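Local atomic coordinates of probable glutamine-binding lipoprotein GlnH (GLNBP) (Mycobacterium tuberculosis, PDB entry 6H20), a protein that binds aspartate, and also asparagine and glutamate, as a solute-binding lipoprotein and regulates protein kinase G activity to control glutamate metabolism. Residues A[207-212]-A[233-238]; A[140-145]-A[227-232]; A[76-81]-A[136-141]; A[104-109]-A[120-125]. All blocks are in the same frame, centred on the assembly; numbering follows the deposited sequence.

Contact 1: A[207-212]-A[233-238]. With ASN (asparagine), chain B.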
loop_
_atom_site.group_PDB
_atom_site.type_symbol
_atom_site.label_atom_id
_atom_site.label_comp_id
_atom_site.label_asym_id
_atom_site.label_seq_id
_atom_site.Cartn_x
_atom_site.Cartn_y
_atom_site.Cartn_z
ATOM N N SER A 207 -8.684 11.256 -0.676
ATOM C CA SER A 207 -7.281 11.584 -0.449
ATOM C C SER A 207 -6.526 10.351 0.014
ATOM O O SER A 207 -6.828 9.795 1.077
ATOM C CB SER A 207 -7.105 12.724 0.559
ATOM O OG SER A 207 -5.722 13.045 0.699
ATOM N N THR A 208 -5.537 9.937 -0.773
ATOM C CA THR A 208 -4.647 8.831 -0.403
ATOM C C THR A 208 -3.439 8.877 -1.332
ATOM O O THR A 208 -3.258 9.842 -2.090
ATOM C CB THR A 208 -5.365 7.470 -0.405
ATOM O OG1 THR A 208 -4.493 6.471 0.134
ATOM C CG2 THR A 208 -5.769 7.006 -1.799
ATOM N N ASP A 209 -2.624 7.823 -1.277
ATOM C CA ASP A 209 -1.424 7.707 -2.093
ATOM C C ASP A 209 -1.734 7.991 -3.558
ATOM O O ASP A 209 -2.704 7.465 -4.108
ATOM C CB ASP A 209 -0.918 6.261 -2.026
ATOM C CG ASP A 209 -0.743 5.723 -0.611
ATOM O OD1 ASP A 209 -0.933 6.438 0.399
ATOM O OD2 ASP A 209 -0.408 4.527 -0.540
ATOM N N ASP A 210 -0.862 8.775 -4.209
ATOM C CA ASP A 210 -1.088 9.099 -5.619
ATOM C C ASP A 210 -1.115 7.857 -6.509
ATOM O O ASP A 210 -1.841 7.827 -7.513
ATOM C CB ASP A 210 -0.103 10.168 -6.123
ATOM C CG ASP A 210 1.381 9.807 -5.947
ATOM O OD1 ASP A 210 1.763 8.775 -5.355
ATOM O OD2 ASP A 210 2.200 10.623 -6.437
ATOM N N THR A 211 -0.361 6.820 -6.137
ATOM C CA THR A 211 -0.409 5.526 -6.816
ATOM C C THR A 211 -1.819 4.936 -6.806
ATOM O O THR A 211 -2.342 4.524 -7.851
ATOM C CB THR A 211 0.524 4.570 -6.071
ATOM O OG1 THR A 211 0.331 4.764 -4.666
ATOM C CG2 THR A 211 1.995 4.856 -6.422
ATOM N N ILE A 212 -2.431 4.841 -5.619
ATOM C CA ILE A 212 -3.798 4.321 -5.497
ATOM C C ILE A 212 -4.769 5.208 -6.266
ATOM O O ILE A 212 -5.659 4.720 -6.990
ATOM C CB ILE A 212 -4.191 4.194 -4.009
ATOM C CG1 ILE A 212 -3.264 3.215 -3.293
ATOM C CG2 ILE A 212 -5.679 3.778 -3.872
ATOM C CD1 ILE A 212 -3.528 3.142 -1.792
ATOM N N GLN A 233 4.786 8.097 1.444
ATOM C CA GLN A 233 4.213 6.763 1.652
ATOM C C GLN A 233 5.185 5.734 1.100
ATOM O O GLN A 233 5.067 5.282 -0.048
ATOM C CB GLN A 233 2.850 6.647 0.957
ATOM C CG GLN A 233 1.894 7.790 1.292
ATOM C CD GLN A 233 1.407 7.789 2.738
ATOM O OE1 GLN A 233 1.324 6.745 3.387
ATOM N NE2 GLN A 233 1.064 8.967 3.239
ATOM N N PRO A 234 6.179 5.342 1.890
ATOM C CA PRO A 234 7.152 4.348 1.412
ATOM C C PRO A 234 6.651 2.935 1.669
ATOM O O PRO A 234 6.534 2.524 2.833
ATOM C CB PRO A 234 8.406 4.671 2.240
ATOM C CG PRO A 234 7.845 5.234 3.565
ATOM C CD PRO A 234 6.444 5.789 3.272
ATOM N N TYR A 235 6.348 2.189 0.609
ATOM C CA TYR A 235 5.753 0.865 0.767
ATOM C C TYR A 235 6.793 -0.168 1.171
ATOM O O TYR A 235 7.884 -0.237 0.598
ATOM C CB TYR A 235 5.144 0.390 -0.551
ATOM C CG TYR A 235 3.945 1.158 -1.050
ATOM C CD1 TYR A 235 3.368 2.192 -0.315
ATOM C CD2 TYR A 235 3.400 0.842 -2.271
ATOM C CE1 TYR A 235 2.243 2.891 -0.807
ATOM C CE2 TYR A 235 2.293 1.518 -2.762
ATOM C CZ TYR A 235 1.723 2.535 -2.037
ATOM O OH TYR A 235 0.616 3.190 -2.558
ATOM N N GLY A 236 6.429 -1.010 2.130
ATOM C CA GLY A 236 7.255 -2.140 2.495
ATOM C C GLY A 236 6.412 -3.401 2.495
ATOM O O GLY A 236 5.183 -3.354 2.604
ATOM N N VAL A 237 7.088 -4.537 2.359
ATOM C CA VAL A 237 6.444 -5.830 2.576
ATOM C C VAL A 237 6.348 -6.039 4.077
ATOM O O VAL A 237 7.360 -5.999 4.782
ATOM C CB VAL A 237 7.242 -6.962 1.914
ATOM C CG1 VAL A 237 6.637 -8.325 2.265
ATOM C CG2 VAL A 237 7.323 -6.748 0.416
ATOM N N GLY A 238 5.125 -6.234 4.575
ATOM C CA GLY A 238 4.905 -6.402 6.005
ATOM C C GLY A 238 5.120 -7.850 6.419
ATOM O O GLY A 238 4.706 -8.775 5.726
HETATM N N ASN B . -0.345 3.385 1.961
HETATM C CA ASN B . -1.389 3.833 2.882
HETATM C C ASN B . -1.307 3.028 4.166
HETATM O O ASN B . -2.233 3.075 4.997
HETATM C CB ASN B . -2.773 3.698 2.244
HETATM C CG ASN B . -3.181 2.262 2.031
HETATM O OD1 ASN B . -2.366 1.345 2.051
HETATM N ND2 ASN B . -4.467 2.055 1.861
HETATM O OXT ASN B . -0.294 2.322 4.363
#

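Contact 2: A[140-145]-A[227-232]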
loop_
_atom_site.group_PDB
_atom_site.type_symbol
_atom_site.label_atom_id
_atom_site.label_comp_id
_atom_site.label_asym_id
_atom_site.label_seq_id
_atom_site.Cartn_x
_atom_site.Cartn_y
_atom_site.Cartn_z
ATOM N N ASP A 140 7.793 4.183 -3.639
ATOM C CA ASP A 140 7.619 5.381 -2.820
ATOM C C ASP A 140 6.519 6.245 -3.418
ATOM O O ASP A 140 6.697 6.828 -4.495
ATOM C CB ASP A 140 8.923 6.170 -2.710
ATOM C CG ASP A 140 8.821 7.301 -1.716
ATOM O OD1 ASP A 140 8.228 7.086 -0.635
ATOM O OD2 ASP A 140 9.339 8.406 -2.008
ATOM N N ALA A 141 5.395 6.335 -2.724
ATOM C CA ALA A 141 4.251 7.117 -3.179
ATOM C C ALA A 141 4.091 8.356 -2.298
ATOM O O ALA A 141 4.829 8.568 -1.332
ATOM C CB ALA A 141 2.988 6.250 -3.173
ATOM N N ASN A 142 3.130 9.204 -2.650
ATOM C CA ASN A 142 2.869 10.371 -1.818
ATOM C C ASN A 142 1.385 10.692 -1.845
ATOM O O ASN A 142 0.747 10.623 -2.907
ATOM C CB ASN A 142 3.669 11.596 -2.259
ATOM C CG ASN A 142 3.955 12.539 -1.101
ATOM O OD1 ASN A 142 3.034 13.137 -0.534
ATOM N ND2 ASN A 142 5.237 12.672 -0.737
ATOM N N GLN A 143 0.851 11.066 -0.679
ATOM C CA GLN A 143 -0.582 11.331 -0.555
ATOM C C GLN A 143 -0.961 12.589 -1.332
ATOM O O GLN A 143 -0.338 13.646 -1.163
ATOM C CB GLN A 143 -0.949 11.510 0.918
ATOM C CG GLN A 143 -2.459 11.737 1.131
ATOM C CD GLN A 143 -2.871 11.470 2.569
ATOM O OE1 GLN A 143 -2.073 10.995 3.381
ATOM N NE2 GLN A 143 -4.127 11.784 2.892
ATOM N N ARG A 144 -2.011 12.490 -2.155
ATOM C CA ARG A 144 -2.532 13.644 -2.895
ATOM C C ARG A 144 -4.059 13.631 -2.821
ATOM O O ARG A 144 -4.654 12.937 -1.990
ATOM C CB ARG A 144 -1.975 13.693 -4.329
ATOM C CG ARG A 144 -0.448 13.845 -4.365
ATOM C CD ARG A 144 0.081 14.054 -5.775
ATOM N NE ARG A 144 -0.341 15.349 -6.301
ATOM C CZ ARG A 144 -0.224 15.698 -7.581
ATOM N NH1 ARG A 144 0.304 14.846 -8.451
ATOM N NH2 ARG A 144 -0.630 16.895 -7.990
ATOM N N ILE A 145 -4.695 14.397 -3.705
ATOM C CA ILE A 145 -6.146 14.587 -3.708
ATOM C C ILE A 145 -6.707 14.179 -5.067
ATOM O O ILE A 145 -6.126 14.503 -6.110
ATOM C CB ILE A 145 -6.502 16.060 -3.401
ATOM C CG1 ILE A 145 -5.960 16.495 -2.034
ATOM C CG2 ILE A 145 -8.007 16.281 -3.491
ATOM C CD1 ILE A 145 -5.980 18.010 -1.813
ATOM N N GLY A 227 -3.193 18.928 -6.187
ATOM C CA GLY A 227 -2.639 19.300 -4.908
ATOM C C GLY A 227 -1.196 18.895 -4.712
ATOM O O GLY A 227 -0.601 18.170 -5.512
ATOM N N PRO A 228 -0.611 19.351 -3.614
ATOM C CA PRO A 228 0.800 19.072 -3.346
ATOM C C PRO A 228 0.975 17.684 -2.749
ATOM O O PRO A 228 0.021 17.001 -2.385
ATOM C CB PRO A 228 1.141 20.135 -2.300
ATOM C CG PRO A 228 -0.119 20.281 -1.518
ATOM C CD PRO A 228 -1.262 20.045 -2.487
ATOM N N ASP A 229 2.228 17.266 -2.660
ATOM C CA ASP A 229 2.540 16.080 -1.879
ATOM C C ASP A 229 2.184 16.351 -0.421
ATOM O O ASP A 229 2.686 17.306 0.180
ATOM C CB ASP A 229 4.032 15.776 -2.020
ATOM C CG ASP A 229 4.382 15.145 -3.351
ATOM O OD1 ASP A 229 3.474 14.752 -4.120
ATOM O OD2 ASP A 229 5.589 15.032 -3.633
ATOM N N MET A 230 1.294 15.534 0.146
ATOM C CA MET A 230 0.790 15.761 1.494
ATOM C C MET A 230 1.462 14.894 2.554
ATOM O O MET A 230 1.372 15.225 3.745
ATOM C CB MET A 230 -0.716 15.479 1.560
ATOM C CG MET A 230 -1.551 16.397 0.667
ATOM S SD MET A 230 -3.254 15.815 0.521
ATOM C CE MET A 230 -3.799 15.934 2.211
ATOM N N ALA A 231 2.131 13.810 2.155
ATOM C CA ALA A 231 2.748 12.881 3.098
ATOM C C ALA A 231 3.390 11.726 2.354
ATOM O O ALA A 231 2.720 11.041 1.577
ATOM C CB ALA A 231 1.704 12.295 4.051
ATOM N N ASP A 232 4.674 11.491 2.608
ATOM C CA ASP A 232 5.378 10.388 1.971
ATOM C C ASP A 232 4.785 9.044 2.386
ATOM O O ASP A 232 4.355 8.853 3.530
ATOM C CB ASP A 232 6.842 10.424 2.413
ATOM C CG ASP A 232 7.667 9.351 1.760
ATOM O OD1 ASP A 232 7.633 9.290 0.515
ATOM O OD2 ASP A 232 8.346 8.581 2.485
HETATM O O HOH W 1 7.293 10.927 -1.608
#

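Contact 3: A[76-81]-A[136-141]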
loop_
_atom_site.group_PDB
_atom_site.type_symbol
_atom_site.label_atom_id
_atom_site.label_comp_id
_atom_site.label_asym_id
_atom_site.label_seq_id
_atom_site.Cartn_x
_atom_site.Cartn_y
_atom_site.Cartn_z
ATOM N N GLY A 76 -1.970 -7.227 -10.377
ATOM C CA GLY A 76 -1.545 -5.899 -9.984
ATOM C C GLY A 76 -0.080 -5.874 -9.587
ATOM O O GLY A 76 0.585 -6.903 -9.470
ATOM N N PHE A 77 0.404 -4.647 -9.355
ATOM C CA PHE A 77 1.809 -4.441 -8.973
ATOM C C PHE A 77 2.162 -5.191 -7.692
ATOM O O PHE A 77 3.217 -5.835 -7.613
ATOM C CB PHE A 77 2.069 -2.940 -8.810
ATOM C CG PHE A 77 3.514 -2.575 -8.581
ATOM C CD1 PHE A 77 4.005 -2.452 -7.297
ATOM C CD2 PHE A 77 4.357 -2.318 -9.653
ATOM C CE1 PHE A 77 5.326 -2.097 -7.075
ATOM C CE2 PHE A 77 5.691 -1.967 -9.436
ATOM C CZ PHE A 77 6.158 -1.859 -8.131
ATOM N N ASP A 78 1.303 -5.104 -6.665
ATOM C CA ASP A 78 1.586 -5.781 -5.400
ATOM C C ASP A 78 1.540 -7.299 -5.555
ATOM O O ASP A 78 2.363 -8.013 -4.962
ATOM C CB ASP A 78 0.603 -5.334 -4.318
ATOM C CG ASP A 78 1.000 -4.028 -3.647
ATOM O OD1 ASP A 78 2.185 -3.629 -3.712
ATOM O OD2 ASP A 78 0.112 -3.437 -2.997
ATOM N N VAL A 79 0.585 -7.811 -6.338
ATOM C CA VAL A 79 0.542 -9.243 -6.630
ATOM C C VAL A 79 1.852 -9.692 -7.268
ATOM O O VAL A 79 2.415 -10.741 -6.912
ATOM C CB VAL A 79 -0.662 -9.539 -7.543
ATOM C CG1 VAL A 79 -0.658 -10.999 -7.953
ATOM C CG2 VAL A 79 -1.945 -9.168 -6.830
ATOM N N ASP A 80 2.361 -8.897 -8.209
ATOM C CA ASP A 80 3.582 -9.265 -8.917
ATOM C C ASP A 80 4.800 -9.188 -8.008
ATOM O O ASP A 80 5.686 -10.046 -8.099
ATOM C CB ASP A 80 3.737 -8.405 -10.173
ATOM C CG ASP A 80 2.778 -8.817 -11.281
ATOM O OD1 ASP A 80 2.183 -9.916 -11.205
ATOM O OD2 ASP A 80 2.617 -8.024 -12.234
ATOM N N ILE A 81 4.854 -8.185 -7.121
ATOM C CA ILE A 81 5.932 -8.117 -6.126
ATOM C C ILE A 81 5.931 -9.379 -5.272
ATOM O O ILE A 81 6.972 -10.025 -5.076
ATOM C CB ILE A 81 5.803 -6.847 -5.261
ATOM C CG1 ILE A 81 6.094 -5.588 -6.081
ATOM C CG2 ILE A 81 6.736 -6.954 -4.053
ATOM C CD1 ILE A 81 7.562 -5.427 -6.506
ATOM N N THR A 136 12.798 -3.519 3.064
ATOM C CA THR A 136 13.158 -2.230 2.494
ATOM C C THR A 136 12.041 -1.725 1.574
ATOM O O THR A 136 11.100 -2.445 1.213
ATOM C CB THR A 136 14.452 -2.341 1.692
ATOM O OG1 THR A 136 14.317 -3.354 0.681
ATOM C CG2 THR A 136 15.635 -2.672 2.614
ATOM N N VAL A 137 12.159 -0.457 1.179
ATOM C CA VAL A 137 11.097 0.195 0.411
ATOM C C VAL A 137 11.074 -0.348 -1.011
ATOM O O VAL A 137 12.102 -0.353 -1.702
ATOM C CB VAL A 137 11.325 1.714 0.404
ATOM C CG1 VAL A 137 10.290 2.422 -0.489
ATOM C CG2 VAL A 137 11.323 2.269 1.817
ATOM N N TYR A 138 9.889 -0.771 -1.479
ATOM C CA TYR A 138 9.765 -1.245 -2.854
ATOM C C TYR A 138 9.028 -0.287 -3.786
ATOM O O TYR A 138 9.049 -0.493 -5.007
ATOM C CB TYR A 138 9.142 -2.657 -2.912
ATOM C CG TYR A 138 7.665 -2.747 -2.583
ATOM C CD1 TYR A 138 6.698 -2.543 -3.559
ATOM C CD2 TYR A 138 7.248 -3.067 -1.293
ATOM C CE1 TYR A 138 5.351 -2.643 -3.249
ATOM C CE2 TYR A 138 5.895 -3.172 -0.976
ATOM C CZ TYR A 138 4.957 -2.943 -1.969
ATOM O OH TYR A 138 3.626 -3.043 -1.652
ATOM N N LEU A 139 8.415 0.764 -3.254
ATOM C CA LEU A 139 7.792 1.791 -4.078
ATOM C C LEU A 139 7.541 2.967 -3.157
ATOM O O LEU A 139 7.141 2.765 -2.011
ATOM C CB LEU A 139 6.453 1.287 -4.637
ATOM C CG LEU A 139 5.760 2.204 -5.649
ATOM C CD1 LEU A 139 6.574 2.290 -6.921
ATOM C CD2 LEU A 139 4.364 1.671 -5.957
ATOM N N ASP A 140 7.793 4.183 -3.639
ATOM C CA ASP A 140 7.619 5.381 -2.820
ATOM C C ASP A 140 6.519 6.245 -3.418
ATOM O O ASP A 140 6.697 6.828 -4.495
ATOM C CB ASP A 140 8.923 6.170 -2.710
ATOM C CG ASP A 140 8.821 7.301 -1.716
ATOM O OD1 ASP A 140 8.228 7.086 -0.635
ATOM O OD2 ASP A 140 9.339 8.406 -2.008
ATOM N N ALA A 141 5.395 6.335 -2.724
ATOM C CA ALA A 141 4.251 7.117 -3.179
ATOM C C ALA A 141 4.091 8.356 -2.298
ATOM O O ALA A 141 4.829 8.568 -1.332
ATOM C CB ALA A 141 2.988 6.250 -3.173
#

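Contact 4: A[104-109]-A[120-125]. With ASN (asparagine), chain B.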
loop_
_atom_site.group_PDB
_atom_site.type_symbol
_atom_site.label_atom_id
_atom_site.label_comp_id
_atom_site.label_asym_id
_atom_site.label_seq_id
_atom_site.Cartn_x
_atom_site.Cartn_y
_atom_site.Cartn_z
ATOM N N ALA A 104 -7.298 -2.106 7.406
ATOM C CA ALA A 104 -7.339 -2.101 8.858
ATOM C C ALA A 104 -6.930 -3.434 9.465
ATOM O O ALA A 104 -6.776 -3.504 10.687
ATOM C CB ALA A 104 -8.754 -1.733 9.318
ATOM N N GLU A 105 -6.766 -4.487 8.660
ATOM C CA GLU A 105 -6.415 -5.818 9.156
ATOM C C GLU A 105 -4.989 -6.245 8.832
ATOM O O GLU A 105 -4.605 -7.367 9.177
ATOM C CB GLU A 105 -7.378 -6.867 8.584
ATOM C CG GLU A 105 -8.829 -6.695 9.017
ATOM C CD GLU A 105 -9.825 -7.495 8.178
ATOM O OE1 GLU A 105 -9.556 -7.800 6.998
ATOM O OE2 GLU A 105 -10.914 -7.809 8.706
ATOM N N ARG A 106 -4.202 -5.402 8.159
ATOM C CA ARG A 106 -2.859 -5.821 7.759
ATOM C C ARG A 106 -1.972 -6.122 8.963
ATOM O O ARG A 106 -1.251 -7.123 8.967
ATOM C CB ARG A 106 -2.209 -4.736 6.899
ATOM C CG ARG A 106 -2.880 -4.557 5.557
ATOM C CD ARG A 106 -2.287 -3.348 4.795
ATOM N NE ARG A 106 -2.670 -2.091 5.440
ATOM C CZ ARG A 106 -2.457 -0.886 4.902
ATOM N NH1 ARG A 106 -1.848 -0.784 3.723
ATOM N NH2 ARG A 106 -2.851 0.212 5.541
ATOM N N VAL A 107 -2.003 -5.267 9.988
ATOM C CA VAL A 107 -1.140 -5.489 11.148
ATOM C C VAL A 107 -1.585 -6.726 11.920
ATOM O O VAL A 107 -0.756 -7.559 12.318
ATOM C CB VAL A 107 -1.082 -4.235 12.040
ATOM C CG1 VAL A 107 -0.537 -4.584 13.430
ATOM C CG2 VAL A 107 -0.228 -3.166 11.381
ATOM N N THR A 108 -2.896 -6.877 12.132
ATOM C CA THR A 108 -3.385 -7.999 12.928
ATOM C C THR A 108 -3.064 -9.335 12.273
ATOM O O THR A 108 -2.670 -10.284 12.956
ATOM C CB THR A 108 -4.891 -7.864 13.166
ATOM O OG1 THR A 108 -5.140 -6.683 13.932
ATOM C CG2 THR A 108 -5.406 -9.063 13.941
ATOM N N ALA A 109 -3.216 -9.439 10.952
ATOM C CA ALA A 109 -2.915 -10.711 10.301
ATOM C C ALA A 109 -1.456 -11.089 10.476
ATOM O O ALA A 109 -1.134 -12.272 10.613
ATOM C CB ALA A 109 -3.281 -10.649 8.822
ATOM N N LYS A 120 0.461 -4.991 0.305
ATOM C CA LYS A 120 -0.792 -4.264 0.115
ATOM C C LYS A 120 -0.546 -2.806 0.441
ATOM O O LYS A 120 -0.947 -2.319 1.507
ATOM C CB LYS A 120 -1.902 -4.849 0.998
ATOM C CG LYS A 120 -3.285 -4.319 0.595
ATOM C CD LYS A 120 -4.278 -4.416 1.739
ATOM C CE LYS A 120 -5.663 -3.885 1.364
ATOM N NZ LYS A 120 -5.657 -2.650 0.528
ATOM N N THR A 121 0.141 -2.126 -0.476
ATOM C CA THR A 121 0.467 -0.700 -0.391
ATOM C C THR A 121 0.803 -0.250 1.037
ATOM O O THR A 121 0.323 0.775 1.513
ATOM C CB THR A 121 -0.649 0.172 -1.011
ATOM O OG1 THR A 121 -1.895 -0.000 -0.303
ATOM C CG2 THR A 121 -0.862 -0.190 -2.483
ATOM N N MET A 122 1.635 -1.015 1.739
ATOM C CA MET A 122 1.711 -0.850 3.188
ATOM C C MET A 122 2.821 0.130 3.539
ATOM O O MET A 122 4.006 -0.224 3.520
ATOM C CB MET A 122 1.904 -2.187 3.898
ATOM C CG MET A 122 1.609 -2.094 5.380
ATOM S SD MET A 122 1.635 -3.722 6.114
ATOM C CE MET A 122 1.235 -3.297 7.801
ATOM N N SER A 123 2.438 1.365 3.873
ATOM C CA SER A 123 3.429 2.372 4.237
ATOM C C SER A 123 4.170 1.980 5.508
ATOM O O SER A 123 3.574 1.554 6.504
ATOM C CB SER A 123 2.769 3.726 4.453
ATOM O OG SER A 123 2.218 4.175 3.237
ATOM N N ILE A 124 5.483 2.149 5.464
ATOM C CA ILE A 124 6.352 1.843 6.593
ATOM C C ILE A 124 6.342 3.052 7.517
ATOM O O ILE A 124 6.741 4.149 7.114
ATOM C CB ILE A 124 7.777 1.566 6.101
ATOM C CG1 ILE A 124 7.839 0.372 5.142
ATOM C CG2 ILE A 124 8.731 1.342 7.291
ATOM C CD1 ILE A 124 9.097 0.394 4.226
ATOM N N THR A 125 5.901 2.857 8.759
ATOM C CA THR A 125 5.864 3.940 9.736
ATOM C C THR A 125 6.471 3.470 11.052
ATOM O O THR A 125 6.547 2.272 11.339
ATOM C CB THR A 125 4.435 4.448 10.010
ATOM O OG1 THR A 125 3.693 3.438 10.704
ATOM C CG2 THR A 125 3.719 4.825 8.698
HETATM N N ASN B . -0.345 3.385 1.961
HETATM C CA ASN B . -1.389 3.833 2.882
HETATM C C ASN B . -1.307 3.028 4.166
HETATM O O ASN B . -2.233 3.075 4.997
HETATM C CB ASN B . -2.773 3.698 2.244
HETATM C CG ASN B . -3.181 2.262 2.031
HETATM O OD1 ASN B . -2.366 1.345 2.051
HETATM N ND2 ASN B . -4.467 2.055 1.861
HETATM O OXT ASN B . -0.294 2.322 4.363
#

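Contact 1: A[207-212]-A[233-238]
D209, in the N-cap position of helix 210-219 but making no capping bond, sends its side chain to the strand carrying Q233 and Y235. With CG anti to the carbonyl carbon (chi1 -52°), its CB lies 3.5 Å from Y235 OH, and CG is likewise 3.5 Å from both Y235 OH and the N of the bound asparagine. One branch, OD1, lies 3.3 Å from Q233 CG; the Q233 amide, turned 21° from the carboxylate plane, gives its OE1 to the hydroxyls of S123 and T171. The other branch does the polar work. OD2 lies near the ring plane of Y235, at the ring edge, and receives the Y235 OH proton at 2.6 Å on the anti lone pair. It also accepts from the N of the bound asparagine at 2.8 Å. Y235 OH in turn accepts from T211 OG1 at 2.6 Å, tip to tip, so the phenol oxygen is gripped by two bonds, one given and one taken, in a relay T211 to Y235 to D209. I212 CD1 packs 3.9 Å from the ligand ND2. The buried carboxylate would help neutralise the ligand's ammonium, as expected of the amino-group end of an amino-acid pocket in a family 3 solute-binding protein.

Contact 2: A[140-145]-A[227-232]
N142 has CG anti to the backbone N, and a chi2 of -66° lays its amide over D229; R144 leaves the backbone with CG anti to the carbonyl carbon and bends at chi3 (68°), which brings the NE/NH2 edge of its guanidinium to G227 O. The N142 amide and D229 carboxylate planes stack 16° apart. N142 OD1 accepts from A231 N at 2.9 Å, the donor sitting above the carbonyl plane, so a side chain takes up a main-chain N-H. Main-chain bonds follow: Q143 N gives to A231 O at 2.9 Å, and M230 N meets Q143 O at 2.8 Å in the carbonyl plane. R144 grips G227 O side-on, NE at 2.9 Å and NH2 at 2.8 Å, both bonds clearly bent. On the apolar side M230 SD rests 3.8 Å from I145 CG1, while the extended Q143 sends its NE2 to S207. Towards the other end a water that N142 ND2 donates to also lies 2.7 Å from D232 OD1 and bridges the two. D140 OD1 lies only 2.6 Å from D232 OD1, a proximity of acids that would tend to raise their pKa. N142 and D232 form an antiparallel non-hydrogen-bonded bridge between strands 139-148 and 232-240, consistent with the pair of interlobe hinge strands of the type II periplasmic-binding fold.

Contact 3: A[76-81]-A[136-141]
A single hydrogen bond and a small apolar cluster, centred mainly on Y138, join the first turn of helix 77-90 to the segment leading into strand 139-148. The polar link runs from Y138 OH to D78 OD1 at 2.6 Å. The phenol arrives at the carboxylate from above, 40° out of its plane, and the ring and carboxylate planes stand 72° apart. D78 OD2 accepts from T121 N, so one buried carboxylate holds Y138 with one oxygen and a loop of the ligand pocket with the other. The apolar contacts are edge and face. F77 and Y138 slide past each other in opposite directions and meet rim to rim, F77 CE1 lying 3.8 Å from Y138 CD1. The same F77 CE1 comes 4.0 Å from L139 CD2. I81 crosses Y138 obliquely, with CG2 over one ring face and CG1 4.0 Å from Y138 CD1. Y138 CG takes the crowded position between backbone N and carbonyl carbon (chi1 72°), which turns the ring toward the helix. L266 and W270 of helix 262-270 also touch F77. The result is a buried helix-to-strand junction, where the N-terminal lobe of the solute-binding fold probably meets a hinge strand.

Contact 4: A[104-109]-A[120-125]
The amino-acid pocket owes much of its wall to this contact, where R106 at the start of helix 106-111 faces the loop 120-125 and the bound asparagine lies against both. R106 leaves the helix with CG anti to the carbonyl carbon and bends at chi3 (-70°), bringing the guanidinium edge to the ligand. NH1 donates twice, to K120 O at 2.8 Å, nearly along the C=O axis (170°), and to the ligand OD1, also at 2.8 Å. NH2 reaches the ligand carboxylate O at 3.0 Å, in the guanidinium plane. NE is held by A103 O, so NE, NH1 and NH2 each have a partner, which fixes the rotation of the group. M122 lies over one guanidinium face through CG; its extended chain runs back along R106, bringing CE 3.8 Å from R106 CB, with CE also touching V107 CG2 where the two side chains cross at about a right angle. In this type II periplasmic-binding fold the loop after strand 117-118 presents main-chain groups to the solute. T121, with its backbone in the left-handed region, accepts the ligand N on its O at 2.7 Å and donates OG1 to the ligand OD1 at 2.8 Å. S123 N meets the ligand OXT at 2.9 Å in a fairly straight bond, and S123 OG accepts from the ligand N. R128 NH1 and T171 N also bond the ligand, whose carboxylate would help offset the like charges of R128 and R106. K120 crosses R106 at about a right angle, CD to CD at 3.8 Å, and turns its NZ to a salt bridge with D58.

From the N terminus, contact 3 opens on helix 77-90 and closes at 136-141; contact 4 lies wholly within that loop, joining helix 106-111 to the loop before helix 126-129. Contact 2 begins on the strand where contact 3 ends, sharing D140 and A141. Contact 1 starts at 207-212, between the halves of contact 2, and ends at 233-238, so the two cross. Strands 139-148 and 232-240, neighbours in the main sheet, tie contacts 1, 2 and 3 together. Contacts 1 and 4 touch through Q233 and S123 and hold the same asparagine, while contact 3 reaches contact 4 through D78 and T121.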